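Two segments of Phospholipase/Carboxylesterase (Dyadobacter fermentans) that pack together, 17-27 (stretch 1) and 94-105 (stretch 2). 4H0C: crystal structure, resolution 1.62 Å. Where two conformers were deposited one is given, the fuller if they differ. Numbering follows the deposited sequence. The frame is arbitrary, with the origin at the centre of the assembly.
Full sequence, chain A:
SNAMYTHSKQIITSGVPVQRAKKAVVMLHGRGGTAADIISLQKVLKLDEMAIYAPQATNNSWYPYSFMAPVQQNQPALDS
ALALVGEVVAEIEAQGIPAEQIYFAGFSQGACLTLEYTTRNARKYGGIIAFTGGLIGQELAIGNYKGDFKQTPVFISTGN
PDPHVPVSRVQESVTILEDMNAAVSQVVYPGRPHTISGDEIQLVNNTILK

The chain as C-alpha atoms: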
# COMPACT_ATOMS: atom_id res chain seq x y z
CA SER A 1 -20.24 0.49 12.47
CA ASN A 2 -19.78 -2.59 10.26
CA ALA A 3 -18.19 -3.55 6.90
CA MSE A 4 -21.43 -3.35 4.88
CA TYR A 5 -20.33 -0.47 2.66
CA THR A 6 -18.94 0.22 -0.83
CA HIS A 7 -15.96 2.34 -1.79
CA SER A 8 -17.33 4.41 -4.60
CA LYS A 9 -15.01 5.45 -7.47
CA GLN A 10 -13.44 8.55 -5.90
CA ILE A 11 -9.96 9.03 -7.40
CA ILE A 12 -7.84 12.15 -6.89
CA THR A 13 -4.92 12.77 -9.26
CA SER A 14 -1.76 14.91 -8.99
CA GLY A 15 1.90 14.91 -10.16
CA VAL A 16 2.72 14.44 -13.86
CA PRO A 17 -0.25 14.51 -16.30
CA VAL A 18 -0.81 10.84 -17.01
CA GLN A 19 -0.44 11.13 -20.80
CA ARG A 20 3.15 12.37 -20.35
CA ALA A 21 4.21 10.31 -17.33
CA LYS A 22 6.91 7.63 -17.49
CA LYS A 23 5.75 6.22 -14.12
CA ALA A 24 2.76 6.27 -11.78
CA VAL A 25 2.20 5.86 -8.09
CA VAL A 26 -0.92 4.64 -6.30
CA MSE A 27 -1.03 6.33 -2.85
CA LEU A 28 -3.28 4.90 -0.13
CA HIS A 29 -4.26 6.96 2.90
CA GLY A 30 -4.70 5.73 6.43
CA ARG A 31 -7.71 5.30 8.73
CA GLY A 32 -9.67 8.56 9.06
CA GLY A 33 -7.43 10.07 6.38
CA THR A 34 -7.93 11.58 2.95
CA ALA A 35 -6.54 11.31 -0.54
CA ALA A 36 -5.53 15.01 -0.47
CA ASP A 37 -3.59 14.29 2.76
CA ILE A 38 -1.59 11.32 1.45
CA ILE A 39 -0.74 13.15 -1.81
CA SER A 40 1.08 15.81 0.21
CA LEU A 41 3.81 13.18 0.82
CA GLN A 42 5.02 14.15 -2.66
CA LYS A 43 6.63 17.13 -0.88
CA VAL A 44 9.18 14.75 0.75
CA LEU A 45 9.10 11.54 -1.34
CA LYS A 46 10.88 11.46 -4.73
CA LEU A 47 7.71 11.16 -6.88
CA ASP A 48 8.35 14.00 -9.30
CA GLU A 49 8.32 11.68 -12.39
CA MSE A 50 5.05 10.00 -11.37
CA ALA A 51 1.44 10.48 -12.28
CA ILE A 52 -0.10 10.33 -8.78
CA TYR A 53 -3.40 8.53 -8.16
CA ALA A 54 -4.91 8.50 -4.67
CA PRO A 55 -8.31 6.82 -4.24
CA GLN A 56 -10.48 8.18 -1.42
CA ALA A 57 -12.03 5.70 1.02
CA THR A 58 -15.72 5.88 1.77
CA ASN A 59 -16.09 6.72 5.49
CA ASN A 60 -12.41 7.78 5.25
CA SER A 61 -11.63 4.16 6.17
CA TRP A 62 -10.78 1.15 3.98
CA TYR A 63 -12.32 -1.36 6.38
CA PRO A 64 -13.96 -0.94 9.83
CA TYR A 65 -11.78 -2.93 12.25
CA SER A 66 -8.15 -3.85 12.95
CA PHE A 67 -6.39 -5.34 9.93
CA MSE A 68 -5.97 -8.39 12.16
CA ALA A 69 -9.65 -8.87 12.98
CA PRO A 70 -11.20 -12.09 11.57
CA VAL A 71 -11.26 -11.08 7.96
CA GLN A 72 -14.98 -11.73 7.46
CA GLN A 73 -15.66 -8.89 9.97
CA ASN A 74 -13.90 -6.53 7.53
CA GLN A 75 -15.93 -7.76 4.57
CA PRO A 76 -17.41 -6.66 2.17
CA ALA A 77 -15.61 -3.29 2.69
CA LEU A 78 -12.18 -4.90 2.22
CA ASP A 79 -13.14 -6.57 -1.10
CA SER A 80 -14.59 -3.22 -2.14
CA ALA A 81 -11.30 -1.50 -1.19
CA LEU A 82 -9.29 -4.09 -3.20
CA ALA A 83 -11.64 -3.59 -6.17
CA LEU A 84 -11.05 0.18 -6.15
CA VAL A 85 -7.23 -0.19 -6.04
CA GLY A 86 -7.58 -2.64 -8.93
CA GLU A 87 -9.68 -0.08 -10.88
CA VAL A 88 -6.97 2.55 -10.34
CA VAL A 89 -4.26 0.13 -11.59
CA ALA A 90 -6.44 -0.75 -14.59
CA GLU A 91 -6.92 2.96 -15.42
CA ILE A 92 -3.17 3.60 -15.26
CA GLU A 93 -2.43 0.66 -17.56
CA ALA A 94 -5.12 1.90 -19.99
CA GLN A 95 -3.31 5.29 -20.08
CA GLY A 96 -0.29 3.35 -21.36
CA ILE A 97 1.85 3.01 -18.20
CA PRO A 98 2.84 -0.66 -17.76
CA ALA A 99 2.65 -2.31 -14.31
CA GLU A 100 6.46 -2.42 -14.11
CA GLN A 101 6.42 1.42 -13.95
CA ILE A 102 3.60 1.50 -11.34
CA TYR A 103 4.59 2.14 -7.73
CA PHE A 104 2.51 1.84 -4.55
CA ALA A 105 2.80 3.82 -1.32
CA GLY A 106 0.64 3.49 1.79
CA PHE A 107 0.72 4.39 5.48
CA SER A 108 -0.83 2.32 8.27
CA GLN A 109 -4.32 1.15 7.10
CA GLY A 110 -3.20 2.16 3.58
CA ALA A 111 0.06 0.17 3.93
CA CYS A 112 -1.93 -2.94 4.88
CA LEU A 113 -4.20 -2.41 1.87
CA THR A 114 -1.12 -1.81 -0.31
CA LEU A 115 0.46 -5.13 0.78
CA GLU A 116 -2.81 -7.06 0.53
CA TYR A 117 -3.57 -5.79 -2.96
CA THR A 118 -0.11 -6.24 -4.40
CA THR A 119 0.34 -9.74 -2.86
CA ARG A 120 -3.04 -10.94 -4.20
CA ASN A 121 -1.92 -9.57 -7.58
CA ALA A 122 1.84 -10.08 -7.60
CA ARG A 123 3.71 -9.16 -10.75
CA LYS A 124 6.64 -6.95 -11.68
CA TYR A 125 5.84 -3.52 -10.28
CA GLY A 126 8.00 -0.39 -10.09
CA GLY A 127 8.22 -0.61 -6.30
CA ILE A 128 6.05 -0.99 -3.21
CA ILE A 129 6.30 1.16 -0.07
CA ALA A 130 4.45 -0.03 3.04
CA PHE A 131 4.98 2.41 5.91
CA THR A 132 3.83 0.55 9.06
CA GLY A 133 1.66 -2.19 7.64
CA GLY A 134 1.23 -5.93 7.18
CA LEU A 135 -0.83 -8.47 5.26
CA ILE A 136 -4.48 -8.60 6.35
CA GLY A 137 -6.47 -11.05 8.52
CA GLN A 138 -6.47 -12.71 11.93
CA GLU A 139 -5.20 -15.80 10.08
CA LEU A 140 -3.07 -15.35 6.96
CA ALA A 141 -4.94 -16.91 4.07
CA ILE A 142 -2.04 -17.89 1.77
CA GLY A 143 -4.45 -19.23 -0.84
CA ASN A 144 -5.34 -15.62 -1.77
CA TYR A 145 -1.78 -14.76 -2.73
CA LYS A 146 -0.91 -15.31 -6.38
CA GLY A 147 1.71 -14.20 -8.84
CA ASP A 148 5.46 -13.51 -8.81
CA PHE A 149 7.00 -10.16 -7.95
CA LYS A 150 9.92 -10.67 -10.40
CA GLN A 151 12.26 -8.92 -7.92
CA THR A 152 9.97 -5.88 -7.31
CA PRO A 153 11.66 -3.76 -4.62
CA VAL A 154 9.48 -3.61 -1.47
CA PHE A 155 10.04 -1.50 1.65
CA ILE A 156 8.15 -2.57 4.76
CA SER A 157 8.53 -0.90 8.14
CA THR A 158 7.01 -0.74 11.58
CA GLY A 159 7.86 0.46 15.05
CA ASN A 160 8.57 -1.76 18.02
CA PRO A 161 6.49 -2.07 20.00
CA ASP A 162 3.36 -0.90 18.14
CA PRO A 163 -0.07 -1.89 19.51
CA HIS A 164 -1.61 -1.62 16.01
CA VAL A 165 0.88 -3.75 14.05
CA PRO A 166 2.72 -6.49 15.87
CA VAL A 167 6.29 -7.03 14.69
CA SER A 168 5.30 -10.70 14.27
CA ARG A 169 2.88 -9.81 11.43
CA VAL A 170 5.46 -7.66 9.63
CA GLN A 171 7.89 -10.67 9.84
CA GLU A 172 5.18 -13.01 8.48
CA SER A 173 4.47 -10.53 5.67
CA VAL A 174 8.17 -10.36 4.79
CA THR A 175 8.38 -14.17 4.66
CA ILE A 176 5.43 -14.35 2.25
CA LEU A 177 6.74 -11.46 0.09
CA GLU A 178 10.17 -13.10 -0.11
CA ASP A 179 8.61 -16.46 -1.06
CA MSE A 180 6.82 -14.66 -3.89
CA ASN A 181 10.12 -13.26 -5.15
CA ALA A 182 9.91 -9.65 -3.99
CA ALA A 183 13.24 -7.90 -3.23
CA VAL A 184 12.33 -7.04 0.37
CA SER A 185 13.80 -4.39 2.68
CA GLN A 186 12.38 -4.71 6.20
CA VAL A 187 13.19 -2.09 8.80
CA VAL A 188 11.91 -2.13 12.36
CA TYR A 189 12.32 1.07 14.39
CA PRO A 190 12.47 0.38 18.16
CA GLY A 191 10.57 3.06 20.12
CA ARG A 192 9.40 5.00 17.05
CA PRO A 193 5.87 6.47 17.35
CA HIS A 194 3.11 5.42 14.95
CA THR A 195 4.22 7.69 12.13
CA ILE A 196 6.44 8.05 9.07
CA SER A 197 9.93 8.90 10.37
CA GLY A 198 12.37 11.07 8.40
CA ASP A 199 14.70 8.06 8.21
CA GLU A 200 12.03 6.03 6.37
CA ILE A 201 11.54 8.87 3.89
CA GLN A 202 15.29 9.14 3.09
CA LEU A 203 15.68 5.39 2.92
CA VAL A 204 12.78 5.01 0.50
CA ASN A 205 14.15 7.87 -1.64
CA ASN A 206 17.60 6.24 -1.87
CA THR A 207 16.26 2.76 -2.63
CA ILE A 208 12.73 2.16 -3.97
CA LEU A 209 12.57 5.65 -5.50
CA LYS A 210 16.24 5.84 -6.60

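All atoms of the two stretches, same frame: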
# COMPACT_ATOMS: atom_id res chain seq x y z
N PRO A 17 0.91 14.88 -15.46
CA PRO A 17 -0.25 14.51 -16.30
C PRO A 17 -0.04 13.12 -16.90
O PRO A 17 1.04 12.83 -17.44
CB PRO A 17 -0.24 15.59 -17.39
CG PRO A 17 0.34 16.79 -16.69
CD PRO A 17 1.36 16.27 -15.73
N VAL A 18 -1.04 12.26 -16.75
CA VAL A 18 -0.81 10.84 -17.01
C VAL A 18 -0.36 10.53 -18.44
O VAL A 18 0.43 9.61 -18.65
CB VAL A 18 -2.01 9.98 -16.54
CG1 VAL A 18 -3.17 10.13 -17.49
CG2 VAL A 18 -1.58 8.53 -16.36
N GLN A 19 -0.83 11.32 -19.41
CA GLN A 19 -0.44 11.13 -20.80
C GLN A 19 1.06 11.36 -21.04
O GLN A 19 1.60 10.89 -22.05
CB GLN A 19 -1.25 12.03 -21.74
CG GLN A 19 -2.75 11.76 -21.77
CD GLN A 19 -3.54 12.96 -22.31
OE1 GLN A 19 -3.53 14.04 -21.71
NE2 GLN A 19 -4.24 12.77 -23.44
N ARG A 20 1.73 12.08 -20.15
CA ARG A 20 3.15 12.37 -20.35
C ARG A 20 4.04 11.51 -19.45
O ARG A 20 5.22 11.33 -19.73
CB ARG A 20 3.42 13.87 -20.15
CG ARG A 20 2.84 14.72 -21.28
CD ARG A 20 3.29 16.18 -21.33
NE ARG A 20 2.51 16.87 -22.36
CZ ARG A 20 2.82 16.89 -23.66
NH1 ARG A 20 3.91 16.28 -24.09
NH2 ARG A 20 2.02 17.50 -24.53
N ALA A 21 3.44 10.94 -18.40
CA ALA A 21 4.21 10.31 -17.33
C ALA A 21 4.87 9.00 -17.75
O ALA A 21 4.25 8.17 -18.42
CB ALA A 21 3.32 10.09 -16.12
N LYS A 22 6.13 8.85 -17.34
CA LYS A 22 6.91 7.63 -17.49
C LYS A 22 6.51 6.59 -16.43
O LYS A 22 6.65 5.38 -16.63
CB LYS A 22 8.40 7.96 -17.33
CG LYS A 22 8.91 9.06 -18.25
CD LYS A 22 10.42 9.29 -18.15
CE LYS A 22 10.78 10.03 -16.87
NZ LYS A 22 10.27 11.44 -16.84
N LYS A 23 6.01 7.07 -15.29
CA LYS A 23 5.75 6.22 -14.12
C LYS A 23 4.48 6.72 -13.43
O LYS A 23 4.03 7.85 -13.68
CB LYS A 23 6.93 6.30 -13.13
CG LYS A 23 8.28 5.96 -13.71
CD LYS A 23 9.39 6.20 -12.70
CE LYS A 23 10.66 5.50 -13.17
NZ LYS A 23 11.78 5.83 -12.24
N ALA A 24 3.92 5.88 -12.56
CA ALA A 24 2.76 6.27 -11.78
C ALA A 24 2.90 5.73 -10.40
O ALA A 24 3.63 4.76 -10.18
CB ALA A 24 1.49 5.73 -12.40
N VAL A 25 2.21 6.36 -9.47
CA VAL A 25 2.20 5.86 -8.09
C VAL A 25 0.78 5.89 -7.55
O VAL A 25 0.06 6.89 -7.74
CB VAL A 25 3.16 6.63 -7.14
CG1 VAL A 25 2.77 8.12 -7.02
CG2 VAL A 25 3.16 5.98 -5.76
N VAL A 26 0.36 4.77 -6.97
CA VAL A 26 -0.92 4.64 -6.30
C VAL A 26 -0.66 4.88 -4.82
O VAL A 26 0.09 4.13 -4.20
CB VAL A 26 -1.52 3.23 -6.52
CG1 VAL A 26 -2.83 3.11 -5.75
CG2 VAL A 26 -1.70 2.94 -8.00
N MSE A 27 -1.27 5.94 -4.25
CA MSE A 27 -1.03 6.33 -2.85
C MSE A 27 -2.29 6.07 -2.04
O MSE A 27 -3.37 6.52 -2.41
CB MSE A 27 -0.59 7.80 -2.76
CG MSE A 27 0.58 8.10 -3.70
SE MSE A 27 1.25 9.87 -3.44
CE MSE A 27 2.14 9.63 -1.73
N ALA A 94 -4.40 1.46 -18.78
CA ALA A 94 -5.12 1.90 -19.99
C ALA A 94 -4.60 3.24 -20.53
O ALA A 94 -4.82 3.57 -21.70
CB ALA A 94 -6.63 1.94 -19.76
N GLN A 95 -3.93 4.02 -19.68
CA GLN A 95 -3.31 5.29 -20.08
C GLN A 95 -1.94 5.03 -20.66
O GLN A 95 -1.26 5.97 -21.06
CB GLN A 95 -3.14 6.25 -18.89
CG GLN A 95 -4.41 6.59 -18.12
CD GLN A 95 -5.26 7.64 -18.80
OE1 GLN A 95 -4.93 8.13 -19.90
NE2 GLN A 95 -6.37 8.00 -18.15
N GLY A 96 -1.54 3.76 -20.71
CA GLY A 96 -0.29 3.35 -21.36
C GLY A 96 0.95 3.23 -20.47
O GLY A 96 2.08 3.15 -20.98
N ILE A 97 0.75 3.22 -19.15
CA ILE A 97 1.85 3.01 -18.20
C ILE A 97 1.77 1.57 -17.74
O ILE A 97 0.79 1.18 -17.08
CB ILE A 97 1.80 4.01 -17.01
CG1 ILE A 97 1.97 5.44 -17.56
CG2 ILE A 97 2.85 3.66 -15.94
CD1 ILE A 97 1.80 6.55 -16.55
N PRO A 98 2.80 0.76 -18.10
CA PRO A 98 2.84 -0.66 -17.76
C PRO A 98 3.03 -0.88 -16.26
O PRO A 98 3.59 -0.01 -15.58
CB PRO A 98 4.06 -1.17 -18.53
CG PRO A 98 4.95 0.01 -18.60
CD PRO A 98 4.02 1.18 -18.81
N ALA A 99 2.59 -2.04 -15.76
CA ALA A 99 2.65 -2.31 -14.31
C ALA A 99 4.07 -2.20 -13.75
O ALA A 99 4.25 -1.80 -12.60
CB ALA A 99 2.04 -3.68 -14.01
N GLU A 100 5.07 -2.50 -14.57
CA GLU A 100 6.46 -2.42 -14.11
C GLU A 100 6.97 -0.98 -13.85
O GLU A 100 8.05 -0.81 -13.25
CB GLU A 100 7.41 -3.17 -15.05
CG GLU A 100 7.63 -2.49 -16.38
CD GLU A 100 8.75 -3.12 -17.16
OE1 GLU A 100 9.31 -4.15 -16.71
OE2 GLU A 100 9.07 -2.58 -18.24
N GLN A 101 6.16 0.01 -14.24
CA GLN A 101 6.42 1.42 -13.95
C GLN A 101 5.37 1.97 -12.98
O GLN A 101 5.25 3.19 -12.82
CB GLN A 101 6.41 2.26 -15.23
CG GLN A 101 7.49 1.91 -16.24
CD GLN A 101 8.89 1.94 -15.65
OE1 GLN A 101 9.19 2.71 -14.73
NE2 GLN A 101 9.76 1.10 -16.19
N ILE A 102 4.61 1.07 -12.32
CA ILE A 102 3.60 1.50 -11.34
C ILE A 102 4.13 1.19 -9.96
O ILE A 102 4.59 0.05 -9.69
CB ILE A 102 2.20 0.85 -11.56
CG1 ILE A 102 1.62 1.23 -12.93
CG2 ILE A 102 1.24 1.29 -10.45
CD1 ILE A 102 0.36 0.47 -13.34
N TYR A 103 4.12 2.22 -9.11
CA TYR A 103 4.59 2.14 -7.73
C TYR A 103 3.40 2.24 -6.79
O TYR A 103 2.34 2.73 -7.19
CB TYR A 103 5.54 3.31 -7.46
CG TYR A 103 6.81 3.23 -8.27
CD1 TYR A 103 6.81 3.47 -9.66
CD2 TYR A 103 8.02 2.89 -7.67
CE1 TYR A 103 7.98 3.40 -10.41
CE2 TYR A 103 9.20 2.82 -8.40
CZ TYR A 103 9.18 3.07 -9.77
OH TYR A 103 10.37 2.97 -10.47
N PHE A 104 3.56 1.74 -5.57
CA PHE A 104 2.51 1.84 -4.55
C PHE A 104 3.11 2.40 -3.26
O PHE A 104 4.24 2.04 -2.89
CB PHE A 104 1.89 0.48 -4.22
CG PHE A 104 1.20 -0.18 -5.39
CD1 PHE A 104 1.94 -0.80 -6.40
CD2 PHE A 104 -0.18 -0.18 -5.48
CE1 PHE A 104 1.31 -1.40 -7.47
CE2 PHE A 104 -0.82 -0.80 -6.57
CZ PHE A 104 -0.07 -1.40 -7.57
N ALA A 105 2.35 3.27 -2.59
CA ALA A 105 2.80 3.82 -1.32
C ALA A 105 1.62 3.96 -0.37
O ALA A 105 0.59 4.51 -0.75
CB ALA A 105 3.50 5.16 -1.52
O HOH W 1 0.93 7.66 -20.61
O HOH W 2 11.69 5.91 -9.78

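Two parallel strands, 23-27 and 102-105, pair along their length, and their backbones satisfy each other in the alternating pattern typical of parallel sheets. Within strand 23-27, A24 and V26 are the residues whose amide and carbonyl bond to the partner. A24 N donates to Q101 O (3.0 Å), and A24 O accepts from Y103 N (2.8 Å); V26 repeats the motif, its N donating to Y103 O (2.9 Å) and its O accepting from A105 N (2.9 Å). All four bonds are nearly straight. CA-H...O contacts supplement them, as from V25 CA to Y103 O (3.3 Å) and from M27 CA to A105 O (3.2 Å).

Side chains alternate between the two faces of the sheet. V26 shares one with A24, I102 and F104: its CB lies 3.8 Å from F104 CD2, and its CG2 4.2 Å from I102 CG2. On the other, beside Y103, A105 and selenomethionine M27, V25 CG2 packs 4.0 Å from Y103 CB. All of these are buried; A24, V25, V26, I102, F104 and A105 have hydrocarbon side chains, which ask for no hydrogen-bond partner there, while the Y103 hydroxyl bonds a water.

Before the strands, I97 points toward stretch 1 and, with chi1 m and chi2 t, extends CD1 to 3.9 Å from both V18 CG2 and A21 CB. Of all the residues here, I97 has the largest area covered by the other stretch. Nearby, one water donates to both V18 O and Q95 O, 2.8 Å each, satisfying carbonyls that have no direct partner across the contact. G96, with phi 94°, ends the preceding helix in a Schellman motif; a CB here would jam against the preceding carbonyl O.

At the more exposed margin, K23 stretches out so that its NZ donates to a second water (2.5 Å), which also hydrogen-bonds Y103 OH (3.3 Å). The long lysine chain thus brings its charge to solvent and links to the tyrosine hydroxyl through water.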